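Long-range contacts in putative uncharacterized protein (Pseudomonas phage 201phi2-1, PDB 3R4V), which is a tubulin-like protein of a bacteriophage that holds guanosine-5'-diphosphate in a pocket formed by the N-terminal part of its chain: residues K4-F9 against D76-A81; D108-F113 against W194-D199; I172-L177 against V260-I265; I227-L232 against H266-S271. All blocks are in the same frame, centred on the assembly; numbering follows the deposited sequence.

From the N terminus, interaction 1 closes the first loop, setting the beginning of strand 6-10 against the loop that follows helix 71-76. Interaction 2 opens after it, tying the loop between helix 95-108 and strand 113-119 to the end of helix 188-195; Arg-109 bonds back to Ile-78 and so joins the two contacts. Interaction 3 starts before interaction 2 closes, and these two cross; it brings helix 161-178 to the start of strand 264-270. Interaction 4 crosses interaction 3 in turn and pairs that strand with 228-233. Trp-194, packed on Leu-230 and Ile-269, connects interactions 2 and 4, while Leu-7 on Ile-172 connects interactions 1 and 3.

Interaction 1: residues K4-F9 against D76-A81; sequences KVCLIF and DTIPEA
Val-5 and Ala-81 have the nearest CA atoms of the two segments, 5.5 Å apart, where residues 78-81 run in a direction 151° from that of residues 5-8, roughly antiparallel. Here the loop from helix 71-76 into strand 84-89 packs on strand 6-10, which lies next to 84-89 in the sheet; Cys-6 bonds Phe-83 and Ile-85 there through its backbone. The side chains that meet come from alternate residues of the strand, Cys-6 and Ile-8. CB of Cys-6 rests on CB of Ala-81 at 3.8 Å, and its SG reaches CG2 of Ile-78 at 3.6 Å. The thiol is anti to the backbone N (chi1 173°), which carries SG toward the isoleucine; a second conformer is deposited, so the sulphur contact is less certain than that of CB. CD of Pro-79 stands at the margin, 4.3 Å from SG. Further along the strand, Ile-8 and Ile-78 cross at about a right angle, CD1 on CD1 at 4.1 Å. Phe-31 and His-29 of strand 28-32 touch Ile-78 and Pro-79 respectively. Ile-78 O and Ala-81 N find their partners outside the contact, in Arg-109 NH2 and Tyr-84 OH. The contact itself is left to apolar groups: Cys-6, Ile-8, Ile-78 and Ala-81 meet in a van der Waals contact of thiol and methyl groups, with no hydrogen bond across it.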
loop_
_atom_site.group_PDB
_atom_site.type_symbol
_atom_site.label_atom_id
_atom_site.label_comp_id
_atom_site.label_asym_id
_atom_site.label_seq_id
_atom_site.Cartn_x
_atom_site.Cartn_y
_atom_site.Cartn_z
ATOM N N LYS A 4 18.352 -8.133 -1.324
ATOM C CA LYS A 4 17.325 -8.803 -2.112
ATOM C C LYS A 4 16.027 -8.001 -2.104
ATOM O O LYS A 4 15.379 -7.816 -3.137
ATOM C CB LYS A 4 17.041 -10.214 -1.573
ATOM C CG LYS A 4 18.156 -11.230 -1.753
ATOM C CD LYS A 4 17.648 -12.631 -1.409
ATOM C CE LYS A 4 18.783 -13.615 -1.149
ATOM N NZ LYS A 4 19.661 -13.808 -2.333
ATOM N N VAL A 5 15.643 -7.535 -0.925
ATOM C CA VAL A 5 14.402 -6.788 -0.785
ATOM C C VAL A 5 14.492 -5.846 0.399
ATOM O O VAL A 5 15.063 -6.180 1.447
ATOM C CB VAL A 5 13.183 -7.745 -0.612
ATOM C CG1 VAL A 5 13.312 -8.546 0.660
ATOM C CG2 VAL A 5 11.871 -6.974 -0.617
ATOM N N CYS A 6 13.949 -4.654 0.200
ATOM C CA CYS A 6 13.827 -3.685 1.263
ATOM C C CYS A 6 12.337 -3.421 1.514
ATOM O O CYS A 6 11.577 -3.141 0.583
ATOM C CB CYS A 6 14.565 -2.409 0.863
ATOM S SG CYS A 6 14.333 -1.049 1.983
ATOM N N LEU A 7 11.924 -3.525 2.774
ATOM C CA LEU A 7 10.526 -3.317 3.133
ATOM C C LEU A 7 10.355 -1.968 3.821
ATOM O O LEU A 7 11.035 -1.661 4.807
ATOM C CB LEU A 7 10.026 -4.433 4.053
ATOM C CG LEU A 7 10.064 -5.835 3.448
ATOM C CD1 LEU A 7 11.409 -6.490 3.739
ATOM C CD2 LEU A 7 8.946 -6.674 4.012
ATOM N N ILE A 8 9.417 -1.179 3.310
ATOM C CA ILE A 8 9.213 0.174 3.801
ATOM C C ILE A 8 7.790 0.337 4.335
ATOM O O ILE A 8 6.829 -0.010 3.647
ATOM C CB ILE A 8 9.438 1.168 2.663
ATOM C CG1 ILE A 8 10.881 1.059 2.162
ATOM C CG2 ILE A 8 9.104 2.587 3.117
ATOM C CD1 ILE A 8 11.083 1.590 0.763
ATOM N N PHE A 9 7.667 0.857 5.558
ATOM C CA PHE A 9 6.372 1.039 6.218
ATOM C C PHE A 9 6.225 2.481 6.643
ATOM O O PHE A 9 7.175 3.083 7.147
ATOM C CB PHE A 9 6.267 0.154 7.470
ATOM C CG PHE A 9 6.322 -1.302 7.166
ATOM C CD1 PHE A 9 5.155 -2.008 6.908
ATOM C CD2 PHE A 9 7.537 -1.950 7.060
ATOM C CE1 PHE A 9 5.197 -3.353 6.584
ATOM C CE2 PHE A 9 7.588 -3.297 6.743
ATOM C CZ PHE A 9 6.416 -3.999 6.505
ATOM N N ASP A 76 18.180 8.483 1.886
ATOM C CA ASP A 76 19.564 8.088 2.137
ATOM C C ASP A 76 19.671 6.928 3.121
ATOM O O ASP A 76 20.669 6.210 3.133
ATOM C CB ASP A 76 20.404 9.273 2.623
ATOM C CG ASP A 76 20.875 10.155 1.483
ATOM O OD1 ASP A 76 21.070 9.630 0.366
ATOM O OD2 ASP A 76 21.049 11.373 1.704
ATOM N N THR A 77 18.648 6.742 3.944
ATOM C CA THR A 77 18.648 5.629 4.884
ATOM C C THR A 77 18.083 4.352 4.262
ATOM O O THR A 77 18.050 3.309 4.906
ATOM C CB THR A 77 17.850 5.951 6.162
ATOM O OG1 THR A 77 16.447 5.862 5.890
ATOM C CG2 THR A 77 18.192 7.351 6.687
ATOM N N ILE A 78 17.632 4.425 3.016
ATOM C CA ILE A 78 17.054 3.246 2.371
ATOM C C ILE A 78 18.040 2.692 1.358
ATOM O O ILE A 78 18.302 3.315 0.336
ATOM C CB ILE A 78 15.694 3.563 1.696
ATOM C CG1 ILE A 78 14.701 4.101 2.734
ATOM C CG2 ILE A 78 15.138 2.319 0.988
ATOM C CD1 ILE A 78 13.399 4.643 2.133
ATOM N N PRO A 79 18.612 1.520 1.651
ATOM C CA PRO A 79 19.644 0.926 0.795
ATOM C C PRO A 79 19.119 0.627 -0.603
ATOM O O PRO A 79 17.917 0.466 -0.782
ATOM C CB PRO A 79 19.963 -0.399 1.495
ATOM C CG PRO A 79 19.409 -0.277 2.869
ATOM C CD PRO A 79 18.241 0.640 2.770
ATOM N N GLU A 80 20.017 0.556 -1.579
ATOM C CA GLU A 80 19.665 0.052 -2.899
ATOM C C GLU A 80 19.261 -1.407 -2.763
ATOM O O GLU A 80 19.955 -2.194 -2.114
ATOM C CB GLU A 80 20.844 0.172 -3.867
ATOM C CG GLU A 80 21.253 1.604 -4.203
ATOM C CD GLU A 80 20.206 2.346 -5.025
ATOM O OE1 GLU A 80 19.492 1.693 -5.823
ATOM O OE2 GLU A 80 20.098 3.585 -4.874
ATOM N N ALA A 81 18.137 -1.770 -3.365
ATOM C CA ALA A 81 17.685 -3.157 -3.318
ATOM C C ALA A 81 17.143 -3.613 -4.663
ATOM O O ALA A 81 16.741 -2.797 -5.493
ATOM C CB ALA A 81 16.640 -3.340 -2.233
#

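Interaction 2: residues D108-F113 against W194-D199; sequences DRKASF and WVRFTD
Arg-196 NH1 donates to Ala-111 O at 2.9 Å, with an N-H...O angle of 149°, and this bond is the centre of the contact. It joins the loop between helix 95-108 and strand 113-119 to the C-terminal end of helix 188-195, in the tubulin-like C-terminal domain. The carbonyl oxygen lies at the edge of the guanidinium, in its plane, whereas NH1 stands 43° above the plane of the carbonyl. Another edge of the group is held within its own segment: NE bonds OD2 of Asp-199 at 2.9 Å in a salt bridge, again in the guanidinium plane, while the bonds from NH2 to the same carboxylate are weak. Two in-plane acceptors thus fix the rotation of the flat group. After an extended chi2, the bend at chi3 (58°) turns NE aside. Over one face sits Lys-110 O, 3.3 Å above the plane and offset toward the rim; it is near NH1 but the angle is too poor for a bond. Lys-110, with positive phi, completes a Schellman motif at the end of helix 95-108, and its side chain crosses that of Arg-196 at about a right angle. Next to Arg-196 in the chain, Val-195 makes the apolar part: CG1 packs on CB of Ser-112 at 3.7 Å, and CG2 lies 3.3 Å from Phe-113 O. Lys-110 NZ comes within 4.5 Å of Arg-196 NH2, and one water receives weak bonds from both. The repulsion of these like charges is probably eased by that water and by the Asp-199 carboxylate.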
loop_
_atom_site.group_PDB
_atom_site.type_symbol
_atom_site.label_atom_id
_atom_site.label_comp_id
_atom_site.label_asym_id
_atom_site.label_seq_id
_atom_site.Cartn_x
_atom_site.Cartn_y
_atom_site.Cartn_z
ATOM N N ASP A 108 12.018 6.965 -9.312
ATOM C CA ASP A 108 13.201 7.643 -9.846
ATOM C C ASP A 108 14.439 6.730 -9.842
ATOM O O ASP A 108 15.323 6.889 -10.684
ATOM C CB ASP A 108 13.497 8.954 -9.099
ATOM C CG ASP A 108 12.479 10.060 -9.395
ATOM O OD1 ASP A 108 11.671 9.932 -10.341
ATOM O OD2 ASP A 108 12.507 11.091 -8.684
ATOM N N ARG A 109 14.502 5.782 -8.902
ATOM C CA ARG A 109 15.582 4.784 -8.871
ATOM C C ARG A 109 15.414 3.731 -9.965
ATOM O O ARG A 109 16.249 2.846 -10.106
ATOM C CB ARG A 109 15.645 4.056 -7.519
ATOM C CG ARG A 109 15.972 4.914 -6.313
ATOM C CD ARG A 109 16.172 4.056 -5.058
ATOM N NE ARG A 109 16.595 4.861 -3.912
ATOM C CZ ARG A 109 16.907 4.367 -2.715
ATOM N NH1 ARG A 109 16.860 3.063 -2.496
ATOM N NH2 ARG A 109 17.282 5.185 -1.740
ATOM N N LYS A 110 14.320 3.817 -10.720
ATOM C CA LYS A 110 13.972 2.794 -11.713
ATOM C C LYS A 110 13.758 1.434 -11.051
ATOM O O LYS A 110 14.021 0.386 -11.641
ATOM C CB LYS A 110 15.036 2.710 -12.813
ATOM C CG LYS A 110 15.273 4.035 -13.526
ATOM C CD LYS A 110 13.944 4.690 -13.894
ATOM C CE LYS A 110 13.985 5.336 -15.262
ATOM N NZ LYS A 110 12.659 5.924 -15.613
ATOM N N ALA A 111 13.262 1.470 -9.820
ATOM C CA ALA A 111 13.053 0.265 -9.019
ATOM C C ALA A 111 11.836 -0.596 -9.380
ATOM O O ALA A 111 10.848 -0.132 -9.979
ATOM C CB ALA A 111 12.998 0.630 -7.541
ATOM N N SER A 112 11.935 -1.868 -9.001
ATOM C CA SER A 112 10.823 -2.806 -9.040
ATOM C C SER A 112 10.236 -2.893 -7.639
ATOM O O SER A 112 10.952 -3.167 -6.673
ATOM C CB SER A 112 11.320 -4.197 -9.448
ATOM O OG SER A 112 11.903 -4.189 -10.739
ATOM N N PHE A 113 8.940 -2.655 -7.514
ATOM C CA PHE A 113 8.334 -2.663 -6.194
ATOM C C PHE A 113 6.827 -2.850 -6.281
ATOM O O PHE A 113 6.218 -2.625 -7.326
ATOM C CB PHE A 113 8.692 -1.372 -5.420
ATOM C CG PHE A 113 8.251 -0.112 -6.123
ATOM C CD1 PHE A 113 6.982 0.414 -5.900
ATOM C CD2 PHE A 113 9.099 0.542 -7.013
ATOM C CE1 PHE A 113 6.569 1.590 -6.553
ATOM C CE2 PHE A 113 8.701 1.702 -7.672
ATOM C CZ PHE A 113 7.431 2.226 -7.443
ATOM N N TRP A 194 8.012 -8.240 -14.805
ATOM C CA TRP A 194 6.655 -8.543 -14.390
ATOM C C TRP A 194 5.982 -7.288 -13.864
ATOM O O TRP A 194 4.872 -6.959 -14.271
ATOM C CB TRP A 194 6.657 -9.629 -13.303
ATOM C CG TRP A 194 5.402 -9.739 -12.483
ATOM C CD1 TRP A 194 4.166 -10.128 -12.914
ATOM C CD2 TRP A 194 5.277 -9.481 -11.080
ATOM N NE1 TRP A 194 3.274 -10.125 -11.857
ATOM C CE2 TRP A 194 3.934 -9.729 -10.722
ATOM C CE3 TRP A 194 6.171 -9.058 -10.091
ATOM C CZ2 TRP A 194 3.462 -9.565 -9.418
ATOM C CZ3 TRP A 194 5.705 -8.899 -8.792
ATOM C CH2 TRP A 194 4.366 -9.151 -8.466
ATOM N N VAL A 195 6.649 -6.591 -12.949
ATOM C CA VAL A 195 6.005 -5.473 -12.262
ATOM C C VAL A 195 6.174 -4.135 -13.002
ATOM O O VAL A 195 5.295 -3.261 -12.929
ATOM C CB VAL A 195 6.468 -5.371 -10.782
ATOM C CG1 VAL A 195 7.915 -4.890 -10.682
ATOM C CG2 VAL A 195 5.535 -4.459 -10.019
ATOM N N ARG A 196 7.288 -3.986 -13.722
ATOM C CA ARG A 196 7.521 -2.823 -14.584
ATOM C C ARG A 196 7.153 -3.175 -16.032
ATOM O O ARG A 196 7.962 -3.005 -16.951
ATOM C CB ARG A 196 8.989 -2.401 -14.526
ATOM C CG ARG A 196 9.498 -1.986 -13.141
ATOM C CD ARG A 196 10.995 -1.594 -13.220
ATOM N NE ARG A 196 11.186 -0.511 -14.181
ATOM C CZ ARG A 196 11.045 0.772 -13.875
ATOM N NH1 ARG A 196 10.770 1.120 -12.627
ATOM N NH2 ARG A 196 11.191 1.705 -14.805
ATOM N N PHE A 197 5.940 -3.684 -16.230
ATOM C CA PHE A 197 5.579 -4.272 -17.520
ATOM C C PHE A 197 5.559 -3.276 -18.681
ATOM O O PHE A 197 5.701 -3.675 -19.824
ATOM C CB PHE A 197 4.267 -5.064 -17.441
ATOM C CG PHE A 197 3.087 -4.258 -16.960
ATOM C CD1 PHE A 197 2.363 -3.467 -17.847
ATOM C CD2 PHE A 197 2.696 -4.300 -15.623
ATOM C CE1 PHE A 197 1.277 -2.715 -17.418
ATOM C CE2 PHE A 197 1.601 -3.562 -15.183
ATOM C CZ PHE A 197 0.888 -2.771 -16.078
ATOM N N THR A 198 5.371 -1.992 -18.397
ATOM C CA THR A 198 5.396 -0.977 -19.462
ATOM C C THR A 198 6.792 -0.731 -20.044
ATOM O O THR A 198 6.925 -0.089 -21.085
ATOM C CB THR A 198 4.861 0.374 -18.971
ATOM O OG1 THR A 198 5.488 0.693 -17.730
ATOM C CG2 THR A 198 3.348 0.325 -18.764
ATOM N N ASP A 199 7.833 -1.225 -19.385
ATOM C CA ASP A 199 9.191 -1.002 -19.885
ATOM C C ASP A 199 9.373 -1.656 -21.255
ATOM O O ASP A 199 9.964 -1.064 -22.162
ATOM C CB ASP A 199 10.237 -1.547 -18.906
ATOM C CG ASP A 199 10.580 -0.562 -17.802
ATOM O OD1 ASP A 199 9.941 0.508 -17.739
ATOM O OD2 ASP A 199 11.484 -0.869 -16.993
HETATM O O HOH W 1 9.805 4.285 -15.882
#

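Interaction 3: residues I172-L177 against V260-I265; sequences IRKVVL and VTDDQI
Lys-174 and Leu-177, about one turn apart on helix 161-178, cover the start of strand 264-270 and the loop before it in a helix-on-sheet contact of the tubulin-like fold. Leu-177 supplies the apolar half. Its CG is anti to the backbone N (chi1 167°), and the two methyls divide their partners: CD2 meets CD1 of Ile-265 at 3.6 Å, and CD1 meets CG2 of Val-260 at 4.2 Å. Lys-174 lays CD against CG2 of Ile-265, then bends at its last torsion to bring NZ 3.6 Å from OD1 of Asp-262, a rather long salt bridge. A water bridges the pair by a second route, accepting from Lys-174 NZ at 3.0 Å and donating to Asp-262 OD2 at 3.1 Å. Thr-261 OG1 donates to OD1 on its anti side, 27° out of the carboxylate plane and 2.6 Å away, so this carboxylate oxygen serves both a hydroxyl and an ammonium. Ile-213 of strand 208-214 touches both Lys-174 and Ile-265, while Ile-265 pairs through its backbone with Leu-232. From the same helix, Ile-172 and Val-176 reach Leu-7 of strand 6-10 and Ile-85 of strand 84-89.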
loop_
_atom_site.group_PDB
_atom_site.type_symbol
_atom_site.label_atom_id
_atom_site.label_comp_id
_atom_site.label_asym_id
_atom_site.label_seq_id
_atom_site.Cartn_x
_atom_site.Cartn_y
_atom_site.Cartn_z
ATOM N N ILE A 172 2.677 -10.085 2.494
ATOM C CA ILE A 172 4.015 -9.539 2.345
ATOM C C ILE A 172 5.058 -10.654 2.355
ATOM O O ILE A 172 5.992 -10.644 1.562
ATOM C CB ILE A 172 4.326 -8.503 3.434
ATOM C CG1 ILE A 172 3.464 -7.259 3.192
ATOM C CG2 ILE A 172 5.799 -8.128 3.393
ATOM C CD1 ILE A 172 3.667 -6.158 4.202
ATOM N N ARG A 173 4.898 -11.612 3.260
ATOM C CA ARG A 173 5.779 -12.774 3.288
ATOM C C ARG A 173 5.785 -13.564 1.976
ATOM O O ARG A 173 6.821 -14.107 1.585
ATOM C CB ARG A 173 5.398 -13.699 4.437
ATOM C CG ARG A 173 5.551 -13.046 5.794
ATOM C CD ARG A 173 5.561 -14.087 6.884
ATOM N NE ARG A 173 5.698 -13.477 8.202
ATOM C CZ ARG A 173 6.856 -13.150 8.772
ATOM N NH1 ARG A 173 8.008 -13.355 8.142
ATOM N NH2 ARG A 173 6.859 -12.601 9.980
ATOM N N LYS A 174 4.636 -13.660 1.314
ATOM C CA LYS A 174 4.604 -14.356 0.029
ATOM C C LYS A 174 5.414 -13.574 -1.002
ATOM O O LYS A 174 6.094 -14.165 -1.834
ATOM C CB LYS A 174 3.169 -14.605 -0.463
ATOM C CG LYS A 174 2.378 -15.629 0.353
ATOM C CD LYS A 174 0.962 -15.764 -0.185
ATOM C CE LYS A 174 0.244 -16.996 0.367
ATOM N NZ LYS A 174 0.160 -17.026 1.846
ATOM N N VAL A 175 5.361 -12.241 -0.947
ATOM C CA VAL A 175 6.155 -11.439 -1.875
ATOM C C VAL A 175 7.641 -11.542 -1.523
ATOM O O VAL A 175 8.489 -11.589 -2.413
ATOM C CB VAL A 175 5.711 -9.938 -1.907
ATOM C CG1 VAL A 175 6.611 -9.155 -2.862
ATOM C CG2 VAL A 175 4.274 -9.855 -2.353
ATOM N N VAL A 176 7.959 -11.568 -0.229
ATOM C CA VAL A 176 9.352 -11.730 0.195
ATOM C C VAL A 176 9.873 -13.058 -0.325
ATOM O O VAL A 176 11.003 -13.150 -0.794
ATOM C CB VAL A 176 9.517 -11.629 1.727
ATOM C CG1 VAL A 176 10.914 -12.068 2.150
ATOM C CG2 VAL A 176 9.248 -10.185 2.180
ATOM N N LEU A 177 9.015 -14.069 -0.280
ATOM C CA LEU A 177 9.362 -15.396 -0.804
ATOM C C LEU A 177 9.575 -15.326 -2.316
ATOM O O LEU A 177 10.590 -15.799 -2.844
ATOM C CB LEU A 177 8.250 -16.388 -0.477
ATOM C CG LEU A 177 8.295 -17.724 -1.206
ATOM C CD1 LEU A 177 9.491 -18.522 -0.718
ATOM C CD2 LEU A 177 6.989 -18.485 -0.990
ATOM N N VAL A 260 8.819 -21.729 2.026
ATOM C CA VAL A 260 7.760 -22.164 1.123
ATOM C C VAL A 260 6.529 -22.609 1.907
ATOM O O VAL A 260 6.510 -23.677 2.516
ATOM C CB VAL A 260 8.246 -23.263 0.163
ATOM C CG1 VAL A 260 7.081 -23.852 -0.614
ATOM C CG2 VAL A 260 9.287 -22.687 -0.782
ATOM N N THR A 261 5.505 -21.765 1.880
ATOM C CA THR A 261 4.319 -21.931 2.715
ATOM C C THR A 261 3.174 -22.645 1.996
ATOM O O THR A 261 2.320 -23.260 2.637
ATOM C CB THR A 261 3.808 -20.557 3.212
ATOM O OG1 THR A 261 3.730 -19.645 2.107
ATOM C CG2 THR A 261 4.750 -19.981 4.258
ATOM N N ASP A 262 3.164 -22.552 0.669
ATOM C CA ASP A 262 2.076 -23.077 -0.153
ATOM C C ASP A 262 2.634 -23.796 -1.374
ATOM O O ASP A 262 3.744 -23.504 -1.818
ATOM C CB ASP A 262 1.172 -21.938 -0.632
ATOM C CG ASP A 262 0.726 -21.030 0.491
ATOM O OD1 ASP A 262 1.528 -20.177 0.928
ATOM O OD2 ASP A 262 -0.430 -21.161 0.933
ATOM N N ASP A 263 1.844 -24.711 -1.932
ATOM C CA ASP A 263 2.269 -25.522 -3.067
ATOM C C ASP A 263 2.327 -24.738 -4.384
ATOM O O ASP A 263 3.107 -25.058 -5.279
ATOM C CB ASP A 263 1.347 -26.734 -3.209
ATOM C CG ASP A 263 1.839 -27.725 -4.244
ATOM O OD1 ASP A 263 2.747 -28.524 -3.921
ATOM O OD2 ASP A 263 1.310 -27.712 -5.377
ATOM N N GLN A 264 1.483 -23.723 -4.513
ATOM C CA GLN A 264 1.562 -22.833 -5.665
ATOM C C GLN A 264 1.034 -21.465 -5.278
ATOM O O GLN A 264 0.109 -21.355 -4.464
ATOM C CB GLN A 264 0.813 -23.396 -6.875
ATOM C CG GLN A 264 -0.689 -23.468 -6.719
ATOM C CD GLN A 264 -1.346 -24.202 -7.876
ATOM O OE1 GLN A 264 -1.227 -25.426 -7.999
ATOM N NE2 GLN A 264 -2.028 -23.464 -8.735
ATOM N N ILE A 265 1.654 -20.424 -5.829
ATOM C CA ILE A 265 1.278 -19.043 -5.528
ATOM C C ILE A 265 1.314 -18.282 -6.844
ATOM O O ILE A 265 2.289 -18.394 -7.584
ATOM C CB ILE A 265 2.245 -18.362 -4.516
ATOM C CG1 ILE A 265 2.536 -19.281 -3.325
ATOM C CG2 ILE A 265 1.676 -17.012 -4.034
ATOM C CD1 ILE A 265 3.651 -18.796 -2.424
HETATM O O HOH W 2 -2.135 -18.878 2.241
#

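Interaction 4: residues I227-L232 against H266-S271; sequences ISQLSL and HFVINS
The His-266 ring meets Ser-231 at its edge, OG lying in the ring plane 2.7 Å from ND1; either atom could be the donor. It belongs to an antiparallel strand pair with a classic beta bulge at one end, 228-232 and 266-270, part of the mixed sheet of the tubulin-like fold, the axes coming within 4.7 Å. The imidazole also makes an edge-to-face contact with Phe-242, and its NE2 is bonded to Gln-264 NE2. The Phe-267 ring has Leu-230 O at its edge, in plane, and CD1 of Leu-232 approaches CE1 obliquely at 3.9 Å. Gln-229, Ser-231, His-266 and Val-268 occupy one face, where the Gln-229 and Val-268 side chains lie side by side, pointing the same way, CG against CG2. Ser-228, Leu-230, Phe-267 and Ile-269 occupy the other, toward Leu-178 of helix 161-178, which touches Leu-230 and Phe-267; Ser-228 OG bonds Trp-194 O there. Leu-230 and Phe-267 form a hydrogen-bonded pair, Phe-267 N reaching Leu-230 O at 2.7 Å. At the bulge, Ile-227 and Ser-228 both face Ile-269, whose O accepts from Ile-227 N at 2.8 Å and from Ser-228 N at 3.3 Å.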
loop_
_atom_site.group_PDB
_atom_site.type_symbol
_atom_site.label_atom_id
_atom_site.label_comp_id
_atom_site.label_asym_id
_atom_site.label_seq_id
_atom_site.Cartn_x
_atom_site.Cartn_y
_atom_site.Cartn_z
ATOM N N ILE A 227 -3.063 -8.485 -16.686
ATOM C CA ILE A 227 -2.005 -7.906 -17.519
ATOM C C ILE A 227 -0.696 -8.688 -17.442
ATOM O O ILE A 227 -0.086 -8.992 -18.465
ATOM C CB ILE A 227 -1.697 -6.459 -17.086
ATOM C CG1 ILE A 227 -2.973 -5.615 -17.131
ATOM C CG2 ILE A 227 -0.565 -5.854 -17.940
ATOM C CD1 ILE A 227 -2.832 -4.266 -16.413
ATOM N N SER A 228 -0.255 -8.990 -16.222
ATOM C CA SER A 228 1.080 -9.541 -16.023
ATOM C C SER A 228 1.048 -10.533 -14.865
ATOM O O SER A 228 0.569 -10.212 -13.782
ATOM C CB SER A 228 2.055 -8.387 -15.737
ATOM O OG SER A 228 3.391 -8.819 -15.639
ATOM N N GLN A 229 1.591 -11.725 -15.082
ATOM C CA GLN A 229 1.344 -12.847 -14.183
ATOM C C GLN A 229 2.662 -13.522 -13.830
ATOM O O GLN A 229 3.491 -13.752 -14.704
ATOM C CB GLN A 229 0.475 -13.838 -14.946
ATOM C CG GLN A 229 -0.363 -14.805 -14.151
ATOM C CD GLN A 229 -1.432 -15.411 -15.042
ATOM O OE1 GLN A 229 -2.448 -14.773 -15.331
ATOM N NE2 GLN A 229 -1.182 -16.625 -15.530
ATOM N N LEU A 230 2.852 -13.840 -12.555
ATOM C CA LEU A 230 3.999 -14.645 -12.131
ATOM C C LEU A 230 3.475 -15.803 -11.287
ATOM O O LEU A 230 2.729 -15.577 -10.342
ATOM C CB LEU A 230 4.950 -13.784 -11.309
ATOM C CG LEU A 230 6.446 -13.911 -11.565
ATOM C CD1 LEU A 230 7.157 -12.627 -11.188
ATOM C CD2 LEU A 230 7.004 -15.091 -10.783
ATOM N N SER A 231 3.843 -17.036 -11.639
ATOM C CA SER A 231 3.396 -18.215 -10.895
ATOM C C SER A 231 4.570 -18.974 -10.284
ATOM O O SER A 231 5.581 -19.189 -10.947
ATOM C CB SER A 231 2.598 -19.158 -11.806
ATOM O OG SER A 231 1.386 -18.541 -12.222
ATOM N N LEU A 232 4.434 -19.360 -9.013
ATOM C CA LEU A 232 5.410 -20.229 -8.365
ATOM C C LEU A 232 4.800 -21.602 -8.122
ATOM O O LEU A 232 3.669 -21.705 -7.657
ATOM C CB LEU A 232 5.863 -19.637 -7.033
ATOM C CG LEU A 232 6.596 -18.290 -7.118
ATOM C CD1 LEU A 232 6.974 -17.804 -5.729
ATOM C CD2 LEU A 232 7.830 -18.415 -8.009
ATOM N N HIS A 266 0.251 -17.536 -7.139
ATOM C CA HIS A 266 0.156 -16.748 -8.368
ATOM C C HIS A 266 0.030 -15.288 -8.027
ATOM O O HIS A 266 -0.822 -14.909 -7.229
ATOM C CB HIS A 266 -1.061 -17.184 -9.184
ATOM C CG HIS A 266 -1.119 -18.665 -9.417
ATOM N ND1 HIS A 266 -0.426 -19.287 -10.434
ATOM C CD2 HIS A 266 -1.761 -19.648 -8.745
ATOM C CE1 HIS A 266 -0.646 -20.588 -10.383
ATOM N NE2 HIS A 266 -1.449 -20.835 -9.363
ATOM N N PHE A 267 0.872 -14.471 -8.649
ATOM C CA PHE A 267 0.887 -13.035 -8.397
ATOM C C PHE A 267 0.405 -12.380 -9.678
ATOM O O PHE A 267 1.144 -12.324 -10.669
ATOM C CB PHE A 267 2.316 -12.605 -8.070
ATOM C CG PHE A 267 2.913 -13.321 -6.877
ATOM C CD1 PHE A 267 3.482 -14.581 -7.016
ATOM C CD2 PHE A 267 2.896 -12.742 -5.625
ATOM C CE1 PHE A 267 4.032 -15.236 -5.922
ATOM C CE2 PHE A 267 3.441 -13.390 -4.524
ATOM C CZ PHE A 267 4.005 -14.640 -4.669
ATOM N N VAL A 268 -0.842 -11.941 -9.683
ATOM C CA VAL A 268 -1.464 -11.473 -10.915
ATOM C C VAL A 268 -1.724 -9.985 -10.829
ATOM O O VAL A 268 -2.315 -9.512 -9.867
ATOM C CB VAL A 268 -2.787 -12.185 -11.162
ATOM C CG1 VAL A 268 -3.294 -11.879 -12.584
ATOM C CG2 VAL A 268 -2.618 -13.696 -10.950
ATOM N N ILE A 269 -1.249 -9.247 -11.823
ATOM C CA ILE A 269 -1.448 -7.801 -11.862
ATOM C C ILE A 269 -2.530 -7.483 -12.901
ATOM O O ILE A 269 -2.449 -7.944 -14.030
ATOM C CB ILE A 269 -0.126 -7.068 -12.224
ATOM C CG1 ILE A 269 0.958 -7.368 -11.184
ATOM C CG2 ILE A 269 -0.350 -5.547 -12.379
ATOM C CD1 ILE A 269 2.324 -6.807 -11.509
ATOM N N ASN A 270 -3.531 -6.688 -12.521
ATOM C CA ASN A 270 -4.485 -6.150 -13.486
ATOM C C ASN A 270 -4.755 -4.705 -13.114
ATOM O O ASN A 270 -4.089 -4.188 -12.229
ATOM C CB ASN A 270 -5.778 -6.963 -13.524
ATOM C CG ASN A 270 -6.649 -6.750 -12.317
ATOM O OD1 ASN A 270 -6.206 -6.222 -11.292
ATOM N ND2 ASN A 270 -7.907 -7.178 -12.420
ATOM N N SER A 271 -5.708 -4.048 -13.774
ATOM C CA SER A 271 -6.015 -2.663 -13.376
ATOM C C SER A 271 -7.488 -2.317 -13.527
ATOM O O SER A 271 -7.911 -1.253 -13.074
ATOM C CB SER A 271 -5.159 -1.652 -14.152
ATOM O OG SER A 271 -5.555 -1.614 -15.526
#